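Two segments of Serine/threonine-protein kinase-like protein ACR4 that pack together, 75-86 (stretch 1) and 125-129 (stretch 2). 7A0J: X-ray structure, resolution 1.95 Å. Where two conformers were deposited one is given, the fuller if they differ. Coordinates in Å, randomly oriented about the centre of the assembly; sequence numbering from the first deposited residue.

Stretch 1 (75-86) AFIQMGVPQPMT
Stretch 2 (125-129) CWGYN

Stretch 1 (residues 75-86) runs as an irregular, largely extended segment with no helix or strand, and it packs along one side of stretch 2, bowing out of reach at residues 79-81; in stretch 2, residues 125-127 form the last part of a strand before the chain turns off at Tyr128 and Asn129. The two segments lie far apart in sequence and together bury 357 Å². Their backbones come closest at the start of stretch 1, where the CA atoms of Ile77 and Gly127 are 4.9 Å apart and those of Phe76 and Tyr128 are 5.5 Å apart. As one chain advances from 76 to 77 the other goes back from 128 to 127, so the local register is antiparallel, but no backbone-to-backbone hydrogen bond joins the pair.

Trp126 dominates the contact, with 130 Å² covered. Its backbone is extended (phi/psi -128/140), its CA-to-CB bond points toward stretch 1, and chi1 of -56° (m) with chi2 of -93° sets the indole among residues 82-85. Pro82, also directed toward its partner and with a C-gamma endo pucker, lies over one face of the indole: its CG is 3.7 Å from the centroid of the six-membered ring and only 11° off the normal, a CH-pi contact in which the CG methylene sits over the aromatic electrons. The single hydrogen bond across the interface lies near the ring plane, where Trp126 NE1 donates to Pro84 O at 3.0 Å and a nearly straight 170°, satisfying the indole N-H with a main-chain carbonyl. A cis peptide bond precedes Pro84 (phi/psi -70/137, C-gamma exo), whose CD also packs 4.0 Å from Trp126 CD1. Met85, extended at -132/131 with chi angles of 180° (t), 63° (p) and 69° (p), brings its CE to 3.8 Å from Trp126 CZ2. Within stretch 1, Met85 N donates to Gln83 OE1 at 3.0 Å, tying the side chain of Gln83 (chi1 and chi2 both m), whose CA-to-CB bond points away from stretch 2, to the main chain two residues on.

At the other end, Phe76 and Tyr128 have 42 and 35 Å² covered. Phe76 (-111/-30, chi1 -64° m, chi2 -69°) sets its ring obliquely to Tyr128, with CD1 4.0 Å from Tyr128 CB; this is an apolar contact, and the tyrosine is modelled no further than CB. The carbonyl of Phe76 faces the turn-off of the strand, its O lying 3.7 Å from Gly127 CA.

Between these ends, Ile77 (-130/156, chi1 59° p, chi2 147°) presses CG2 to 3.3 Å from Gly127 CA. Glycine suits this position twice over: an ideal CB would come within 2.9 Å of Ile77 CG2, a clash, and at phi/psi 139/-160 it would also be jammed against the preceding carbonyl oxygen. The bare glycine thus lets the isoleucine methyl lie directly against the strand.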

# COMPACT_ATOMS: atom_id res chain seq x y z
N ALA A 75 14.14 4.09 12.70
CA ALA A 75 15.13 5.16 12.95
C ALA A 75 14.82 6.38 12.07
O ALA A 75 15.49 7.42 12.27
CB ALA A 75 16.53 4.64 12.69
N PHE A 76 13.86 6.27 11.15
CA PHE A 76 13.57 7.28 10.10
C PHE A 76 12.22 7.96 10.34
O PHE A 76 12.09 9.14 9.94
CB PHE A 76 13.65 6.62 8.72
CG PHE A 76 15.02 6.11 8.36
CD1 PHE A 76 16.06 6.99 8.12
CD2 PHE A 76 15.28 4.75 8.30
CE1 PHE A 76 17.33 6.53 7.80
CE2 PHE A 76 16.55 4.29 7.97
CZ PHE A 76 17.57 5.18 7.73
N ILE A 77 11.24 7.28 10.95
CA ILE A 77 9.92 7.88 11.32
C ILE A 77 9.59 7.57 12.78
O ILE A 77 10.11 6.58 13.32
CB ILE A 77 8.78 7.39 10.39
CG1 ILE A 77 8.60 5.87 10.42
CG2 ILE A 77 8.97 7.91 8.97
CD1 ILE A 77 7.17 5.44 10.24
N GLN A 78 8.74 8.41 13.37
CA GLN A 78 8.21 8.25 14.76
C GLN A 78 6.95 7.37 14.70
O GLN A 78 6.25 7.42 13.67
CB GLN A 78 7.93 9.62 15.39
CG GLN A 78 6.87 10.46 14.68
CD GLN A 78 7.41 11.33 13.57
OE1 GLN A 78 8.62 11.41 13.34
NE2 GLN A 78 6.51 11.98 12.86
N MET A 79 6.70 6.61 15.77
CA MET A 79 5.52 5.72 15.90
C MET A 79 4.35 6.50 16.51
O MET A 79 4.54 7.68 16.87
CB MET A 79 5.85 4.50 16.77
CG MET A 79 6.95 3.62 16.19
SD MET A 79 6.52 2.89 14.58
CE MET A 79 7.23 4.08 13.45
N GLY A 80 3.17 5.87 16.60
CA GLY A 80 1.91 6.52 17.01
C GLY A 80 1.42 7.49 15.95
O GLY A 80 1.75 7.28 14.77
N VAL A 81 0.66 8.51 16.36
CA VAL A 81 0.18 9.60 15.45
C VAL A 81 1.37 10.50 15.13
O VAL A 81 1.92 11.13 16.03
CB VAL A 81 -1.00 10.38 16.07
CG1 VAL A 81 -1.46 11.51 15.17
CG2 VAL A 81 -2.16 9.47 16.42
N PRO A 82 1.80 10.59 13.85
CA PRO A 82 3.05 11.27 13.50
C PRO A 82 2.96 12.79 13.67
O PRO A 82 1.96 13.36 13.28
CB PRO A 82 3.25 10.91 12.02
CG PRO A 82 1.84 10.69 11.51
CD PRO A 82 1.10 10.06 12.67
N GLN A 83 4.01 13.40 14.25
CA GLN A 83 4.19 14.87 14.37
C GLN A 83 5.11 15.35 13.25
O GLN A 83 5.99 14.60 12.83
CB GLN A 83 4.77 15.22 15.74
CG GLN A 83 3.79 15.00 16.90
CD GLN A 83 2.60 15.93 16.84
OE1 GLN A 83 2.70 17.07 16.40
NE2 GLN A 83 1.46 15.44 17.28
N PRO A 84 4.95 16.59 12.73
CA PRO A 84 3.91 17.52 13.16
C PRO A 84 2.50 17.09 12.72
O PRO A 84 2.33 16.67 11.59
CB PRO A 84 4.27 18.85 12.47
CG PRO A 84 5.68 18.65 11.95
CD PRO A 84 5.80 17.17 11.68
N MET A 85 1.52 17.21 13.63
CA MET A 85 0.09 16.92 13.38
C MET A 85 -0.75 18.09 13.91
O MET A 85 -0.51 18.52 15.05
CB MET A 85 -0.33 15.63 14.10
CG MET A 85 -1.80 15.25 13.90
SD MET A 85 -2.22 14.90 12.17
CE MET A 85 -1.33 13.37 11.91
N THR A 86 -1.68 18.59 13.09
CA THR A 86 -2.71 19.58 13.49
C THR A 86 -3.77 18.84 14.32
O THR A 86 -4.24 17.78 13.86
CB THR A 86 -3.31 20.28 12.26
OG1 THR A 86 -2.25 21.00 11.63
CG2 THR A 86 -4.43 21.24 12.60
N CYS A 125 3.07 14.36 4.33
CA CYS A 125 4.04 13.23 4.37
C CYS A 125 5.02 13.44 5.53
O CYS A 125 5.34 14.60 5.83
CB CYS A 125 4.77 13.09 3.03
SG CYS A 125 3.64 12.84 1.64
N TRP A 126 5.43 12.33 6.17
CA TRP A 126 6.40 12.29 7.29
C TRP A 126 7.51 11.28 6.97
O TRP A 126 7.18 10.21 6.43
CB TRP A 126 5.69 11.90 8.60
CG TRP A 126 4.54 12.78 8.98
CD1 TRP A 126 4.58 13.87 9.79
CD2 TRP A 126 3.17 12.62 8.58
NE1 TRP A 126 3.33 14.41 9.92
CE2 TRP A 126 2.44 13.67 9.19
CE3 TRP A 126 2.48 11.71 7.77
CZ2 TRP A 126 1.07 13.82 9.02
CZ3 TRP A 126 1.13 11.86 7.60
CH2 TRP A 126 0.43 12.90 8.22
N GLY A 127 8.76 11.61 7.32
CA GLY A 127 9.89 10.66 7.32
C GLY A 127 11.17 11.26 6.77
O GLY A 127 11.28 12.50 6.76
N TYR A 128 12.10 10.39 6.35
CA TYR A 128 13.44 10.74 5.82
C TYR A 128 13.30 11.56 4.54
O TYR A 128 12.85 11.00 3.51
CB TYR A 128 14.26 9.47 5.57
N ASN A 129 13.65 12.84 4.60
CA ASN A 129 13.74 13.78 3.45
C ASN A 129 12.37 13.90 2.76
O ASN A 129 12.35 14.05 1.52
CB ASN A 129 14.82 13.35 2.46